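SusD superfamily protein (Bacteroides thetaiotaomicron VPI-5482, PDB 3HDX) probably binds glycans at the outer membrane surface as a SusD-family protein, a step in carbohydrate uptake by this bacterium. Local coordinates at residues P148-D151 against A152-L156; D225-E229 against I230-Y234; I293-K297 against D298-S302. All blocks are in the same frame, centred on the assembly; numbering follows the deposited sequence. Where two conformers were deposited one is given.

How the contacts relate
Contacts 1 and 3 sit at the starts of helices 152-169 and 297-303, where an Asp and a Ser respectively cap an open backbone N-H; contact 2 lies just after helix 213-226, and there backbone carbonyls do the work. Together they illustrate how starting and stopping a helix need different chemistry. Contact 1 is a surface contact, whereas contacts 2 and 3 are partly buried, with apolar side chains on their inner sides. They hold different elements and do not touch one another: centres lie about 33 Å apart for contacts 1 and 2 and for contacts 2 and 3, and about 38 Å apart for contacts 1 and 3.

Contact 1: residues P148-D151 against A152-L156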
ATOM      1  N   PRO A 148      21.019 -11.925 -12.894  1.00 14.68           N
ATOM      2  CA  PRO A 148      19.698 -12.444 -13.073  1.00 15.45           C
ATOM      3  C   PRO A 148      18.717 -11.883 -12.015  1.00 13.93           C
ATOM      4  O   PRO A 148      19.080 -11.172 -11.068  1.00 14.56           O
ATOM      5  CB  PRO A 148      19.903 -13.942 -12.909  1.00 15.00           C
ATOM      6  CG  PRO A 148      20.994 -14.013 -11.880  1.00 16.58           C
ATOM      7  CD  PRO A 148      21.896 -12.901 -12.203  1.00 15.34           C
ATOM      8  N   ARG A 149      17.473 -12.239 -12.205  1.00 14.22           N
ATOM      9  CA  ARG A 149      16.458 -12.033 -11.178  1.00 14.00           C
ATOM     10  C   ARG A 149      16.870 -12.891  -9.974  1.00 14.63           C
ATOM     11  O   ARG A 149      17.363 -14.035 -10.131  1.00 17.50           O
ATOM     12  CB  ARG A 149      15.088 -12.446 -11.718  1.00 14.73           C
ATOM     13  CG  ARG A 149      14.655 -11.596 -12.901  1.00 14.85           C
ATOM     14  CD  ARG A 149      13.448 -12.129 -13.604  1.00 14.60           C
ATOM     15  NE  ARG A 149      12.270 -12.018 -12.753  1.00 14.60           N
ATOM     16  CZ  ARG A 149      11.099 -12.583 -12.989  1.00 15.74           C
ATOM     17  NH1 ARG A 149      10.894 -13.338 -14.084  1.00 16.42           N
ATOM     18  NH2 ARG A 149      10.139 -12.444 -12.086  1.00 16.40           N
ATOM     19  N   THR A 150      16.711 -12.330  -8.788  1.00 12.54           N
ATOM     20  CA  THR A 150      17.044 -13.009  -7.528  1.00 12.76           C
ATOM     21  C   THR A 150      15.773 -13.617  -6.961  1.00 12.07           C
ATOM     22  O   THR A 150      14.711 -13.004  -7.048  1.00 12.87           O
ATOM     23  CB  THR A 150      17.656 -12.002  -6.525  1.00 12.13           C
ATOM     24  OG1 THR A 150      18.765 -11.328  -7.150  1.00 13.23           O
ATOM     25  CG2 THR A 150      18.119 -12.703  -5.206  1.00 11.82           C
ATOM     26  N   ASP A 151      15.906 -14.802  -6.367  1.00 12.15           N
ATOM     27  CA  ASP A 151      14.781 -15.470  -5.735  0.50 13.21           C
ATOM     28  C   ASP A 151      14.031 -14.490  -4.797  1.00 12.14           C
ATOM     29  O   ASP A 151      14.653 -13.788  -3.991  1.00 12.66           O
ATOM     30  CB  ASP A 151      15.274 -16.657  -4.916  0.50 14.82           C
ATOM     31  CG  ASP A 151      14.163 -17.452  -4.384  0.50 18.35           C
ATOM     32  OD1 ASP A 151      13.611 -18.282  -5.118  0.50 21.11           O
ATOM     33  OD2 ASP A 151      13.819 -17.243  -3.226  0.50 20.48           O
ATOM     34  N   ALA A 152      12.714 -14.440  -4.930  1.00 12.21           N
ATOM     35  CA  ALA A 152      11.871 -13.541  -4.125  1.00 10.87           C
ATOM     36  C   ALA A 152      12.139 -13.716  -2.638  1.00 11.57           C
ATOM     37  O   ALA A 152      12.169 -12.723  -1.929  1.00 11.96           O
ATOM     38  CB  ALA A 152      10.398 -13.784  -4.418  1.00 13.51           C
ATOM     39  N   GLN A 153      12.304 -14.960  -2.157  1.00 12.42           N
ATOM     40  CA  GLN A 153      12.580 -15.197  -0.727  0.50 12.43           C
ATOM     41  C   GLN A 153      13.859 -14.490  -0.284  1.00 12.62           C
ATOM     42  O   GLN A 153      13.915 -13.890   0.807  1.00 12.11           O
ATOM     43  CB  GLN A 153      12.667 -16.685  -0.417  0.50 14.00           C
ATOM     44  CG  GLN A 153      12.717 -17.005   1.060  0.50 15.30           C
ATOM     45  CD  GLN A 153      12.636 -18.487   1.325  0.50 17.92           C
ATOM     46  OE1 GLN A 153      12.707 -19.314   0.410  0.50 21.54           O
ATOM     47  NE2 GLN A 153      12.502 -18.832   2.577  0.50 19.94           N
ATOM     48  N   THR A 154      14.891 -14.547  -1.132  1.00 11.10           N
ATOM     49  CA  THR A 154      16.172 -13.884  -0.836  1.00 11.70           C
ATOM     50  C   THR A 154      16.003 -12.365  -0.762  1.00 12.41           C
ATOM     51  O   THR A 154      16.565 -11.699   0.114  1.00 11.59           O
ATOM     52  CB  THR A 154      17.220 -14.289  -1.874  1.00 12.63           C
ATOM     53  OG1 THR A 154      17.307 -15.730  -1.855  1.00 14.86           O
ATOM     54  CG2 THR A 154      18.567 -13.655  -1.594  1.00 12.90           C
ATOM     55  N   VAL A 155      15.206 -11.821  -1.687  1.00 11.79           N
ATOM     56  CA  VAL A 155      14.954 -10.383  -1.709  1.00 11.61           C
ATOM     57  C   VAL A 155      14.191  -9.974  -0.436  1.00 11.20           C
ATOM     58  O   VAL A 155      14.511  -8.964   0.208  1.00 12.26           O
ATOM     59  CB  VAL A 155      14.194  -9.963  -2.987  1.00 11.16           C
ATOM     60  CG1 VAL A 155      13.870  -8.508  -2.939  1.00 11.44           C
ATOM     61  CG2 VAL A 155      14.988 -10.330  -4.260  1.00 11.58           C
ATOM     62  N   LEU A 156      13.187 -10.754  -0.057  1.00 10.74           N
ATOM     63  CA  LEU A 156      12.417 -10.417   1.150  1.00 11.55           C
ATOM     64  C   LEU A 156      13.274 -10.552   2.403  1.00 10.57           C
ATOM     65  O   LEU A 156      13.131  -9.766   3.346  1.00 11.80           O
ATOM     66  CB  LEU A 156      11.145 -11.270   1.204  1.00 11.26           C
ATOM     67  CG  LEU A 156      10.143 -10.952   0.089  1.00 11.58           C
ATOM     68  CD1 LEU A 156       8.911 -11.864   0.228  1.00 13.72           C
ATOM     69  CD2 LEU A 156       9.717  -9.471   0.074  1.00 12.86           C
TER
HETATM   70  O   HOH W   1      12.495 -19.673  -2.473  1.00 42.09           O
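Thr-150 and Thr-154 meet methyl to methyl, their side chains crossing at about a right angle with Thr-150 CG2 3.8 Å from Thr-154 CG2. In Thr-150 a chi1 of -54° sets OG1 beside the backbone N and leaves CG2 anti to it, on the side of the first helical turn; OG1 accepts from the backbone N of Leu-134. CB of Thr-150 also rests 3.9 Å from Val-155 CG2, an apolar touch between the residue before the cap and the fourth residue after the cap.

Asp-151 and Gln-153, both exposed, behave differently: these two side chains run alongside each other in the same direction, with the carboxylate and amide planes 46° apart. In the conformers described, OD2 of Asp-151 takes the N-H of Gln-153 in a weak, bent bond of 2.9 Å. A water bridges the two side chains, donating to Asp-151 OD2 and, at 2.9 Å, to Gln-153 OE1.

This is an N-cap: Asp-151 precedes helix 152-169, and its carboxylate answers one of the backbone N-H groups that the first turn cannot pair internally. The negative charge at this end is probably favoured by the helix dipole. Another N-H of that turn, on Ala-152, is taken by Asp-131 OD1. The backbone completes the start, with Val-155 N donating to Asp-151 O at 3.1 Å, the regular helical bond.

Val-155 CG2 lies 3.5 Å from the same carbonyl oxygen, Asp-151 O. Beyond the turn, Ala-152, Val-155 and Leu-156 pack against helix 104-129, chiefly on Val-126, joining two helices of the alpha-helical SusD fold.

Contact 2: residues D225-E229 against I230-Y234; sequences DHASE and INAKY
His-226 O lies 4.0 Å from Ile-230 N and accepts from Glu-229 N, a bond three residues along, while the imidazole turns away to give ND1 to the carbonyl of Phe-222.

At Ala-227 the chain begins to close. Its carbonyl oxygen is gripped by two N-H groups arriving from opposite faces of the carbonyl plane: Ala-232 N at 3.0 Å, in a nearly straight bond (165°), and Ile-230 N at 3.1 Å. Neither donor lies in that plane. The methyl of Ala-227 touches the chain beyond the turn, 3.5 Å from Ala-232 O and 4.2 Å from Ala-232 CB, and also meets Leu-363 of helix 363-376.

Ser-228 contributes its carbonyl, which takes the N-H of Asn-231 at 3.1 Å from high above the plane. Together with the bond from Ala-232 to Ala-227, this makes the Schellman motif that ends many helices: a six-to-one bond encloses a five-to-two bond, and the donor of the inner bond, Asn-231, adopts a left-handed backbone conformation (phi 62°). The pair Ala-227 and Ala-232 supplies the apolar touch that commonly accompanies it. Outside the turn, Asn-231 ND2 is held by Gln-190 OE1.

Glu-229 comes last. Its side chain is bent at chi2, and the residue is exposed, while its carbonyl oxygen accepts from Gln-173 NE2. In Ile-230, which follows, a chi1 of 67° places CG1 between the backbone N and the carbonyl carbon, which brings it 3.3 Å from Ala-227 O. The Ile-230 side chain also touches Tyr-172, Asn-195 and, on helix 196-209, Leu-197.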
ATOM      1  N   ASP A 225      -0.097  -1.647  19.665  1.00 12.67           N
ATOM      2  CA  ASP A 225       0.241  -1.276  21.042  1.00 12.35           C
ATOM      3  C   ASP A 225       1.028   0.022  21.148  1.00 13.91           C
ATOM      4  O   ASP A 225       1.085   0.570  22.229  1.00 16.96           O
ATOM      5  CB  ASP A 225       0.943  -2.420  21.760  1.00 12.75           C
ATOM      6  CG  ASP A 225       0.048  -3.644  21.950  1.00 14.57           C
ATOM      7  OD1 ASP A 225      -1.206  -3.480  21.959  1.00 17.23           O
ATOM      8  OD2 ASP A 225       0.618  -4.759  22.081  1.00 15.86           O
ATOM      9  N   HIS A 226       1.666   0.481  20.073  1.00 13.91           N
ATOM     10  CA  HIS A 226       2.393   1.741  20.098  1.00 13.14           C
ATOM     11  C   HIS A 226       1.791   2.832  19.226  1.00 13.37           C
ATOM     12  O   HIS A 226       2.434   3.872  19.022  1.00 13.32           O
ATOM     13  CB  HIS A 226       3.843   1.483  19.693  1.00 13.18           C
ATOM     14  CG  HIS A 226       4.573   0.648  20.685  1.00 13.21           C
ATOM     15  ND1 HIS A 226       4.458  -0.715  20.714  1.00 14.74           N
ATOM     16  CD2 HIS A 226       5.304   0.998  21.774  1.00 14.67           C
ATOM     17  CE1 HIS A 226       5.191  -1.187  21.709  1.00 15.81           C
ATOM     18  NE2 HIS A 226       5.720  -0.166  22.369  1.00 16.40           N
ATOM     19  N   ALA A 227       0.552   2.637  18.764  1.00 13.59           N
ATOM     20  CA  ALA A 227      -0.065   3.583  17.817  1.00 14.08           C
ATOM     21  C   ALA A 227      -0.070   5.027  18.348  1.00 14.52           C
ATOM     22  O   ALA A 227       0.124   5.982  17.588  1.00 14.14           O
ATOM     23  CB  ALA A 227      -1.496   3.136  17.494  1.00 15.47           C
ATOM     24  N   SER A 228      -0.324   5.179  19.651  1.00 14.88           N
ATOM     25  CA  SER A 228      -0.364   6.544  20.238  1.00 17.08           C
ATOM     26  C   SER A 228       0.963   7.283  20.079  1.00 15.02           C
ATOM     27  O   SER A 228       0.968   8.522  20.003  1.00 15.36           O
ATOM     28  CB  SER A 228      -0.798   6.545  21.712  1.00 18.57           C
ATOM     29  OG  SER A 228       0.180   5.932  22.506  1.00 20.94           O
ATOM     30  N   GLU A 229       2.075   6.557  19.960  1.00 14.17           N
ATOM     31  CA  GLU A 229       3.395   7.211  19.836  0.50 14.10           C
ATOM     32  C   GLU A 229       3.540   8.008  18.547  1.00 13.94           C
ATOM     33  O   GLU A 229       4.323   8.947  18.494  1.00 15.18           O
ATOM     34  CB  GLU A 229       4.527   6.189  19.911  0.50 15.58           C
ATOM     35  CG  GLU A 229       4.601   5.374  21.192  0.50 17.38           C
ATOM     36  CD  GLU A 229       5.210   6.121  22.353  0.50 19.17           C
ATOM     37  OE1 GLU A 229       5.604   7.314  22.167  0.50 17.87           O
ATOM     38  OE2 GLU A 229       5.263   5.485  23.453  0.50 20.16           O
ATOM     39  N   ILE A 230       2.825   7.592  17.495  1.00 12.71           N
ATOM     40  CA  ILE A 230       2.834   8.283  16.204  1.00 13.25           C
ATOM     41  C   ILE A 230       1.532   9.052  15.954  1.00 13.88           C
ATOM     42  O   ILE A 230       1.321   9.605  14.865  1.00 15.17           O
ATOM     43  CB  ILE A 230       3.114   7.295  15.049  1.00 12.81           C
ATOM     44  CG1 ILE A 230       1.963   6.288  14.845  1.00 12.43           C
ATOM     45  CG2 ILE A 230       4.430   6.529  15.265  1.00 12.63           C
ATOM     46  CD1 ILE A 230       2.062   5.529  13.523  1.00 13.39           C
ATOM     47  N   ASN A 231       0.654   9.070  16.967  1.00 13.47           N
ATOM     48  CA  ASN A 231      -0.660   9.687  16.867  1.00 14.28           C
ATOM     49  C   ASN A 231      -1.564   9.027  15.797  1.00 14.27           C
ATOM     50  O   ASN A 231      -2.267   9.718  15.070  1.00 15.39           O
ATOM     51  CB  ASN A 231      -0.561  11.207  16.649  1.00 14.43           C
ATOM     52  CG  ASN A 231      -1.869  11.925  16.947  1.00 15.78           C
ATOM     53  OD1 ASN A 231      -2.596  11.557  17.881  1.00 17.07           O
ATOM     54  ND2 ASN A 231      -2.158  12.963  16.173  1.00 17.36           N
ATOM     55  N   ALA A 232      -1.474   7.702  15.690  1.00 13.21           N
ATOM     56  CA  ALA A 232      -2.313   6.922  14.786  1.00 12.66           C
ATOM     57  C   ALA A 232      -3.534   6.423  15.558  1.00 13.27           C
ATOM     58  O   ALA A 232      -3.423   5.933  16.687  1.00 13.70           O
ATOM     59  CB  ALA A 232      -1.546   5.753  14.169  1.00 13.19           C
ATOM     60  N   LYS A 233      -4.685   6.544  14.919  1.00 13.80           N
ATOM     61  CA  LYS A 233      -5.982   6.189  15.504  1.00 13.68           C
ATOM     62  C   LYS A 233      -6.815   5.402  14.513  1.00 13.26           C
ATOM     63  O   LYS A 233      -6.460   5.285  13.332  1.00 14.33           O
ATOM     64  CB  LYS A 233      -6.733   7.487  15.852  1.00 15.98           C
ATOM     65  CG  LYS A 233      -5.991   8.402  16.844  1.00 18.26           C
ATOM     66  CD  LYS A 233      -6.694   9.719  17.099  1.00 22.08           C
ATOM     67  CE  LYS A 233      -5.938  10.576  18.109  1.00 25.24           C
ATOM     68  NZ  LYS A 233      -6.620  11.888  18.277  1.00 27.53           N
ATOM     69  N   TYR A 234      -7.923   4.872  15.011  1.00 13.24           N
ATOM     70  CA  TYR A 234      -8.956   4.318  14.160  1.00 12.56           C
ATOM     71  C   TYR A 234      -9.767   5.511  13.639  1.00 13.79           C
ATOM     72  O   TYR A 234     -10.083   6.463  14.387  1.00 15.37           O
ATOM     73  CB  TYR A 234      -9.834   3.336  14.925  1.00 14.20           C
ATOM     74  CG  TYR A 234      -9.078   2.083  15.336  1.00 14.15           C
ATOM     75  CD1 TYR A 234      -8.887   1.023  14.452  1.00 14.35           C
ATOM     76  CD2 TYR A 234      -8.530   1.958  16.624  1.00 16.26           C
ATOM     77  CE1 TYR A 234      -8.205  -0.111  14.832  1.00 14.33           C
ATOM     78  CE2 TYR A 234      -7.848   0.808  17.019  1.00 16.56           C
ATOM     79  CZ  TYR A 234      -7.699  -0.235  16.098  1.00 15.30           C
ATOM     80  OH  TYR A 234      -6.990  -1.328  16.491  1.00 15.26           O
TER

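Contact 3: residues I293-K297 against D298-S302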
ATOM      1  N   ILE A 293     -13.941   3.264 -14.003  1.00 14.19           N
ATOM      2  CA  ILE A 293     -14.216   2.025 -13.248  1.00 14.25           C
ATOM      3  C   ILE A 293     -15.179   2.363 -12.111  1.00 13.75           C
ATOM      4  O   ILE A 293     -15.201   3.481 -11.631  1.00 14.44           O
ATOM      5  CB  ILE A 293     -12.920   1.333 -12.717  1.00 15.00           C
ATOM      6  CG1 ILE A 293     -12.303   2.105 -11.528  1.00 14.73           C
ATOM      7  CG2 ILE A 293     -11.897   1.108 -13.856  1.00 14.51           C
ATOM      8  CD1 ILE A 293     -10.988   1.476 -10.971  1.00 13.21           C
ATOM      9  N   TYR A 294     -15.966   1.390 -11.693  1.00 12.34           N
ATOM     10  CA  TYR A 294     -16.955   1.618 -10.632  1.00 12.31           C
ATOM     11  C   TYR A 294     -17.356   0.295 -10.004  1.00 12.97           C
ATOM     12  O   TYR A 294     -17.125  -0.773 -10.587  1.00 14.71           O
ATOM     13  CB  TYR A 294     -18.206   2.366 -11.188  1.00 13.47           C
ATOM     14  CG  TYR A 294     -18.976   1.572 -12.222  1.00 14.62           C
ATOM     15  CD1 TYR A 294     -18.573   1.528 -13.556  1.00 14.53           C
ATOM     16  CD2 TYR A 294     -20.149   0.892 -11.868  1.00 15.27           C
ATOM     17  CE1 TYR A 294     -19.276   0.780 -14.507  1.00 16.43           C
ATOM     18  CE2 TYR A 294     -20.863   0.156 -12.802  1.00 16.75           C
ATOM     19  CZ  TYR A 294     -20.439   0.096 -14.121  1.00 16.25           C
ATOM     20  OH  TYR A 294     -21.176  -0.655 -15.032  1.00 19.01           O
ATOM     21  N   ILE A 295     -17.936   0.377  -8.818  1.00 13.79           N
ATOM     22  CA  ILE A 295     -18.506  -0.797  -8.155  1.00 14.67           C
ATOM     23  C   ILE A 295     -19.979  -0.826  -8.579  1.00 15.08           C
ATOM     24  O   ILE A 295     -20.736   0.118  -8.296  1.00 15.51           O
ATOM     25  CB  ILE A 295     -18.407  -0.772  -6.610  1.00 15.21           C
ATOM     26  CG1 ILE A 295     -16.996  -0.392  -6.101  1.00 16.58           C
ATOM     27  CG2 ILE A 295     -18.841  -2.188  -6.061  1.00 16.18           C
ATOM     28  CD1 ILE A 295     -15.805  -1.369  -6.458  1.00 16.51           C
ATOM     29  N   SER A 296     -20.357  -1.871  -9.315  1.00 16.13           N
ATOM     30  CA  SER A 296     -21.743  -1.970  -9.791  1.00 17.18           C
ATOM     31  C   SER A 296     -22.716  -2.215  -8.625  1.00 17.93           C
ATOM     32  O   SER A 296     -22.319  -2.628  -7.527  1.00 16.07           O
ATOM     33  CB  SER A 296     -21.881  -3.124 -10.765  1.00 18.14           C
ATOM     34  OG  SER A 296     -21.751  -4.357 -10.090  1.00 18.70           O
ATOM     35  N   LYS A 297     -24.002  -1.974  -8.857  1.00 18.59           N
ATOM     36  CA  LYS A 297     -25.003  -2.251  -7.806  1.00 19.96           C
ATOM     37  C   LYS A 297     -25.027  -3.718  -7.430  1.00 18.71           C
ATOM     38  O   LYS A 297     -25.110  -4.044  -6.252  1.00 19.14           O
ATOM     39  CB  LYS A 297     -26.399  -1.814  -8.236  1.00 21.83           C
ATOM     40  CG  LYS A 297     -26.480  -0.326  -8.302  1.00 25.66           C
ATOM     41  CD  LYS A 297     -27.884   0.132  -8.677  1.00 28.10           C
ATOM     42  CE  LYS A 297     -27.847   1.552  -9.132  1.00 29.90           C
ATOM     43  NZ  LYS A 297     -29.180   2.019  -9.685  1.00 31.06           N
ATOM     44  N   ASP A 298     -24.914  -4.592  -8.417  1.00 19.71           N
ATOM     45  CA  ASP A 298     -24.852  -6.043  -8.147  1.00 21.54           C
ATOM     46  C   ASP A 298     -23.671  -6.369  -7.235  1.00 20.10           C
ATOM     47  O   ASP A 298     -23.802  -7.144  -6.279  1.00 19.17           O
ATOM     48  CB  ASP A 298     -24.800  -6.874  -9.436  1.00 25.91           C
ATOM     49  CG  ASP A 298     -26.123  -6.883 -10.202  1.00 30.06           C
ATOM     50  OD1 ASP A 298     -27.179  -6.405  -9.696  1.00 32.43           O
ATOM     51  OD2 ASP A 298     -26.106  -7.418 -11.331  1.00 33.62           O
ATOM     52  N   SER A 299     -22.514  -5.762  -7.509  1.00 18.47           N
ATOM     53  CA  SER A 299     -21.369  -5.979  -6.648  1.00 17.87           C
ATOM     54  C   SER A 299     -21.616  -5.413  -5.241  1.00 16.46           C
ATOM     55  O   SER A 299     -21.337  -6.074  -4.240  1.00 16.77           O
ATOM     56  CB  SER A 299     -20.100  -5.388  -7.231  1.00 17.40           C
ATOM     57  OG  SER A 299     -19.693  -6.118  -8.375  1.00 18.56           O
ATOM     58  N   LEU A 300     -22.143  -4.200  -5.162  1.00 15.00           N
ATOM     59  CA  LEU A 300     -22.382  -3.555  -3.874  1.00 14.87           C
ATOM     60  C   LEU A 300     -23.283  -4.385  -2.981  1.00 15.07           C
ATOM     61  O   LEU A 300     -22.999  -4.548  -1.790  1.00 14.90           O
ATOM     62  CB  LEU A 300     -22.985  -2.169  -4.080  1.00 15.65           C
ATOM     63  CG  LEU A 300     -22.006  -1.107  -4.591  1.00 15.33           C
ATOM     64  CD1 LEU A 300     -22.812   0.134  -5.060  1.00 15.60           C
ATOM     65  CD2 LEU A 300     -20.932  -0.730  -3.541  1.00 15.90           C
ATOM     66  N   PHE A 301     -24.350  -4.917  -3.575  1.00 15.24           N
ATOM     67  CA  PHE A 301     -25.316  -5.686  -2.791  1.00 16.60           C
ATOM     68  C   PHE A 301     -24.824  -7.069  -2.442  1.00 17.97           C
ATOM     69  O   PHE A 301     -25.341  -7.642  -1.496  1.00 20.37           O
ATOM     70  CB  PHE A 301     -26.714  -5.638  -3.413  1.00 18.46           C
ATOM     71  CG  PHE A 301     -27.306  -4.252  -3.384  1.00 20.53           C
ATOM     72  CD1 PHE A 301     -27.573  -3.633  -2.173  1.00 22.14           C
ATOM     73  CD2 PHE A 301     -27.632  -3.571  -4.540  1.00 23.72           C
ATOM     74  CE1 PHE A 301     -28.130  -2.353  -2.125  1.00 22.41           C
ATOM     75  CE2 PHE A 301     -28.191  -2.272  -4.487  1.00 24.62           C
ATOM     76  CZ  PHE A 301     -28.415  -1.672  -3.279  1.00 23.75           C
ATOM     77  N   SER A 302     -23.820  -7.574  -3.163  1.00 17.34           N
ATOM     78  CA  SER A 302     -23.215  -8.876  -2.864  0.50 18.13           C
ATOM     79  C   SER A 302     -22.177  -8.730  -1.740  1.00 18.19           C
ATOM     80  O   SER A 302     -22.077  -9.571  -0.849  1.00 18.61           O
ATOM     81  CB  SER A 302     -22.528  -9.458  -4.121  0.50 18.62           C
ATOM     82  OG  SER A 302     -23.469  -9.765  -5.131  0.50 19.88           O
TER
HETATM   83  O   HOH W   2     -18.537  -4.082  -9.912  1.00 15.14           O
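Leu-300 folds back over the start of its own helix to meet Ile-295. Its CB lies 3.5 Å from Ser-296 O, and CG comes nearer still to the same oxygen, which also accepts the N-H of Leu-300 at 2.8 Å. At the fork, CD1 lies 3.8 Å from Ile-295 O, while CD2 packs 3.6 Å from Ile-295 CG2, the two side chains crossing at about a right angle. With Ser-296 as N-cap, this pairing of the residue before the cap with the fourth after the cap is a hydrophobic staple; Phe-46 and Phe-312 border it. An alanine here would lose both methyl branches, and Ile-295 CG2 would probably be left with a gap on its Leu-300 side.

The cap itself is polar. Ser-296 OG accepts from Ser-299 N at 3.0 Å in a fairly straight bond (160°). The reciprocal link of a capping box is not direct; a water accepting from Ser-296 N and bonded to Ser-299 OG at 2.8 Å stands in its place. Polar and apolar halves act together: hydroxyl and water satisfy N-H groups at the helix start, while the staple is likely to help set how the chain enters from strand 293-294.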